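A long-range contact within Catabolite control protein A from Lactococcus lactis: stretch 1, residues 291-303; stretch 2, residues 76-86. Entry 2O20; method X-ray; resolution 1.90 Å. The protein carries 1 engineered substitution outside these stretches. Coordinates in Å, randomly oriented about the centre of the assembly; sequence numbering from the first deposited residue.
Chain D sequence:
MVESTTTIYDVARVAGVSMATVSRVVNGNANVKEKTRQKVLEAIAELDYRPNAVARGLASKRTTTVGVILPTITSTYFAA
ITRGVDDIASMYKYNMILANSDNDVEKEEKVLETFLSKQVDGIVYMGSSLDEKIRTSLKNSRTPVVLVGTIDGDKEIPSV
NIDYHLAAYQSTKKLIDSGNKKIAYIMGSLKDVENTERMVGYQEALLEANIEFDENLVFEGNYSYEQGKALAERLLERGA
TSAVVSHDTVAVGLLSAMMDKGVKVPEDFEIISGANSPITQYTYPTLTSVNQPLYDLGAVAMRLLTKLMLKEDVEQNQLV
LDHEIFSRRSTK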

# COMPACT_ATOMS: atom_id res chain seq x y z
N ASN D 291 4.42 -12.67 11.19
CA ASN D 291 3.26 -12.67 10.28
C ASN D 291 1.96 -12.55 11.09
O ASN D 291 1.59 -13.48 11.84
CB ASN D 291 3.24 -13.94 9.43
CG ASN D 291 2.17 -13.90 8.33
OD1 ASN D 291 2.21 -13.08 7.42
ND2 ASN D 291 1.20 -14.81 8.42
N GLN D 292 1.27 -11.42 10.96
CA GLN D 292 -0.07 -11.25 11.51
C GLN D 292 -1.07 -11.60 10.42
O GLN D 292 -0.85 -11.29 9.24
CB GLN D 292 -0.31 -9.82 11.99
CG GLN D 292 0.64 -9.36 13.11
CD GLN D 292 0.23 -7.99 13.66
OE1 GLN D 292 -0.94 -7.67 13.68
NE2 GLN D 292 1.20 -7.18 14.07
N PRO D 293 -2.18 -12.26 10.81
CA PRO D 293 -3.22 -12.66 9.85
C PRO D 293 -4.16 -11.48 9.56
O PRO D 293 -5.29 -11.43 10.03
CB PRO D 293 -3.90 -13.82 10.57
CG PRO D 293 -3.86 -13.36 12.01
CD PRO D 293 -2.52 -12.68 12.18
N LEU D 294 -3.66 -10.52 8.77
CA LEU D 294 -4.32 -9.23 8.61
C LEU D 294 -5.74 -9.29 8.02
O LEU D 294 -6.65 -8.66 8.53
CB LEU D 294 -3.44 -8.32 7.76
CG LEU D 294 -2.05 -7.93 8.31
CD1 LEU D 294 -1.44 -6.94 7.35
CD2 LEU D 294 -2.12 -7.33 9.69
N TYR D 295 -5.93 -10.03 6.94
CA TYR D 295 -7.28 -10.23 6.41
C TYR D 295 -8.23 -10.81 7.47
O TYR D 295 -9.34 -10.35 7.63
CB TYR D 295 -7.23 -11.16 5.20
CG TYR D 295 -8.58 -11.42 4.57
CD1 TYR D 295 -9.05 -10.60 3.55
CD2 TYR D 295 -9.38 -12.48 4.97
CE1 TYR D 295 -10.28 -10.83 2.96
CE2 TYR D 295 -10.62 -12.72 4.38
CZ TYR D 295 -11.06 -11.88 3.37
OH TYR D 295 -12.29 -12.10 2.77
N ASP D 296 -7.76 -11.80 8.21
CA ASP D 296 -8.57 -12.45 9.26
C ASP D 296 -8.89 -11.54 10.43
O ASP D 296 -9.94 -11.65 11.04
CB ASP D 296 -7.84 -13.69 9.75
CG ASP D 296 -7.81 -14.81 8.72
OD1 ASP D 296 -8.70 -14.83 7.83
OD2 ASP D 296 -6.94 -15.70 8.84
N LEU D 297 -7.97 -10.64 10.77
CA LEU D 297 -8.24 -9.67 11.82
C LEU D 297 -9.47 -8.83 11.48
O LEU D 297 -10.32 -8.62 12.35
CB LEU D 297 -7.01 -8.75 12.04
CG LEU D 297 -5.76 -9.30 12.71
CD1 LEU D 297 -4.63 -8.32 12.60
CD2 LEU D 297 -6.01 -9.62 14.19
N GLY D 298 -9.53 -8.33 10.24
CA GLY D 298 -10.70 -7.60 9.70
C GLY D 298 -11.98 -8.45 9.59
O GLY D 298 -13.06 -8.01 10.00
N ALA D 299 -11.87 -9.64 9.01
CA ALA D 299 -13.02 -10.54 8.86
C ALA D 299 -13.60 -10.92 10.22
O ALA D 299 -14.83 -10.87 10.43
CB ALA D 299 -12.64 -11.77 8.06
N VAL D 300 -12.73 -11.30 11.15
CA VAL D 300 -13.16 -11.71 12.49
C VAL D 300 -13.83 -10.54 13.20
O VAL D 300 -14.86 -10.73 13.85
CB VAL D 300 -11.97 -12.33 13.32
CG1 VAL D 300 -12.32 -12.47 14.77
CG2 VAL D 300 -11.58 -13.68 12.74
N ALA D 301 -13.26 -9.34 13.05
CA ALA D 301 -13.84 -8.14 13.64
C ALA D 301 -15.21 -7.83 13.07
O ALA D 301 -16.14 -7.45 13.81
CB ALA D 301 -12.93 -6.96 13.40
N MET D 302 -15.36 -7.97 11.76
CA MET D 302 -16.64 -7.63 11.13
C MET D 302 -17.74 -8.68 11.48
O MET D 302 -18.92 -8.34 11.65
CB MET D 302 -16.45 -7.43 9.61
CG MET D 302 -17.65 -6.84 8.91
SD MET D 302 -18.18 -5.19 9.47
CE MET D 302 -19.87 -5.54 9.94
N ARG D 303 -17.33 -9.93 11.65
CA ARG D 303 -18.24 -11.00 12.13
C ARG D 303 -18.78 -10.67 13.52
O ARG D 303 -19.99 -10.86 13.79
CB ARG D 303 -17.53 -12.36 12.14
CG ARG D 303 -17.47 -13.01 10.79
CD ARG D 303 -16.79 -14.37 10.84
NE ARG D 303 -16.41 -14.78 9.49
CZ ARG D 303 -15.19 -15.14 9.11
NH1 ARG D 303 -14.17 -15.19 9.98
NH2 ARG D 303 -14.99 -15.49 7.83
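Stretch 2 (76-86) TYFAAITRGVD

Residues 76-86 form a helix throughout, and they lie against the helix that begins at L294, with P293 at its N-cap position. Both helices continue later in the chain, the first past D86 and the second past R303. Their N-to-C directions differ by 41°, with a signed crossing angle of -41°, so the two run broadly the same way. The axes approach to 6.4 Å, a very short distance for packed helices, and the CA atoms of A299 and G84 are 4.3 Å apart.

This proximity depends on two glycines, G298 and G84, one from each helix. At either position a CB would point toward the partner helix and collide with its backbone: an ideal CB on G298 would fall 2.0 Å from I81 O, and one on G84 would fall 2.1 Å from Y295 O. With no side chains in the way, the backbones meet through a series of CA-H...O contacts. I81 CA lies 3.5 Å from L294 O, and G84 CA is 3.5 Å from Y295 O. In the reverse sense, G298 CA approaches I81 O at 3.4 Å and A299 CA approaches G84 O at 3.6 Å. No conventional hydrogen bond links the stretches directly; the main-chain amides largely serve the helices themselves, as in A299 N to Y295 O (3.0 Å) and V85 N to I81 O (3.2 Å).

Side chains extend the contact beyond the glycines. L294, in the m,t rotamer, points toward stretch 2 and packs its CD2 3.4 Å from Y77 CE1 and its CD1 3.9 Å from A80 CB; its CB is 4.2 Å from I81 CG1. Y295 starts out differently. Its CA-to-CB bond points away, but the t rotamer brings the ring back to cover G84, whose CA sits over one face, 3.8 Å from the ring centroid, in a CH-pi contact.

Further along, V85 CG2 reaches G298 O at 3.6 Å, while M302 contributes CG, 3.5 Å from V85 O, and SD, 3.9 Å from V85 CG1. Near the start of both stretches the contact becomes more polar. Q292 OE1 lies at the edge of the Y77 ring, 3.6 Å from Y77 OH, and a water bridges the two side chains: it accepts a hydrogen bond from Q292 NE2 at 2.9 Å and is hydrogen-bonded to Y77 OH at 3.2 Å. Together the two stretches bury 576 Å², summed over both sides.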

# COMPACT_ATOMS: atom_id res chain seq x y z
N THR D 76 -0.40 -0.35 3.79
CA THR D 76 -0.87 -1.64 3.30
C THR D 76 -1.30 -2.54 4.46
O THR D 76 -2.07 -3.46 4.24
CB THR D 76 0.15 -2.41 2.42
OG1 THR D 76 1.35 -2.67 3.15
CG2 THR D 76 0.45 -1.65 1.17
N TYR D 77 -0.76 -2.30 5.66
CA TYR D 77 -1.20 -2.95 6.91
C TYR D 77 -2.69 -2.71 7.17
O TYR D 77 -3.47 -3.67 7.29
CB TYR D 77 -0.34 -2.44 8.09
CG TYR D 77 -0.78 -2.92 9.44
CD1 TYR D 77 -0.31 -4.10 9.95
CD2 TYR D 77 -1.69 -2.18 10.21
CE1 TYR D 77 -0.73 -4.58 11.20
CE2 TYR D 77 -2.11 -2.65 11.47
CZ TYR D 77 -1.63 -3.85 11.94
OH TYR D 77 -2.04 -4.32 13.16
N PHE D 78 -3.11 -1.44 7.22
CA PHE D 78 -4.52 -1.10 7.43
C PHE D 78 -5.40 -1.47 6.22
O PHE D 78 -6.51 -1.97 6.39
CB PHE D 78 -4.69 0.37 7.81
CG PHE D 78 -4.07 0.72 9.13
CD1 PHE D 78 -4.54 0.13 10.30
CD2 PHE D 78 -3.04 1.64 9.21
CE1 PHE D 78 -3.99 0.45 11.53
CE2 PHE D 78 -2.47 1.96 10.43
CZ PHE D 78 -2.95 1.34 11.60
N ALA D 79 -4.88 -1.27 5.01
CA ALA D 79 -5.63 -1.68 3.80
C ALA D 79 -5.93 -3.19 3.75
O ALA D 79 -7.02 -3.60 3.32
CB ALA D 79 -4.90 -1.22 2.54
N ALA D 80 -5.00 -4.04 4.20
CA ALA D 80 -5.22 -5.47 4.19
C ALA D 80 -6.30 -5.89 5.18
O ALA D 80 -7.14 -6.73 4.86
CB ALA D 80 -3.92 -6.20 4.46
N ILE D 81 -6.29 -5.30 6.36
CA ILE D 81 -7.36 -5.49 7.33
C ILE D 81 -8.71 -5.07 6.79
O ILE D 81 -9.72 -5.78 6.95
CB ILE D 81 -7.08 -4.72 8.67
CG1 ILE D 81 -5.82 -5.28 9.35
CG2 ILE D 81 -8.28 -4.84 9.62
CD1 ILE D 81 -5.31 -4.39 10.46
N THR D 82 -8.71 -3.92 6.13
CA THR D 82 -9.92 -3.30 5.61
C THR D 82 -10.56 -4.22 4.55
O THR D 82 -11.80 -4.30 4.49
CB THR D 82 -9.65 -1.83 5.10
OG1 THR D 82 -9.20 -0.99 6.18
CG2 THR D 82 -10.87 -1.21 4.50
N ARG D 83 -9.77 -4.93 3.75
CA ARG D 83 -10.36 -5.88 2.77
C ARG D 83 -11.11 -7.03 3.45
O ARG D 83 -12.14 -7.49 2.93
CB ARG D 83 -9.33 -6.38 1.75
CG ARG D 83 -8.84 -5.23 0.80
CD ARG D 83 -8.54 -5.61 -0.62
NE ARG D 83 -9.66 -6.28 -1.27
CZ ARG D 83 -9.58 -6.89 -2.45
NH1 ARG D 83 -8.44 -6.91 -3.14
NH2 ARG D 83 -10.65 -7.50 -2.94
N GLY D 84 -10.64 -7.46 4.62
CA GLY D 84 -11.36 -8.50 5.40
C GLY D 84 -12.70 -8.01 5.93
O GLY D 84 -13.73 -8.72 5.89
N VAL D 85 -12.71 -6.78 6.43
CA VAL D 85 -13.95 -6.09 6.84
C VAL D 85 -14.93 -5.97 5.67
O VAL D 85 -16.11 -6.37 5.78
CB VAL D 85 -13.64 -4.67 7.40
CG1 VAL D 85 -14.94 -3.90 7.76
CG2 VAL D 85 -12.72 -4.73 8.60
N ASP D 86 -14.45 -5.43 4.55
CA ASP D 86 -15.24 -5.22 3.33
C ASP D 86 -15.92 -6.50 2.83
O ASP D 86 -17.10 -6.50 2.48
CB ASP D 86 -14.33 -4.63 2.26
CG ASP D 86 -15.06 -4.23 0.99
OD1 ASP D 86 -14.58 -4.57 -0.12
OD2 ASP D 86 -16.10 -3.55 1.09
O HOH W 1 0.70 -4.41 14.77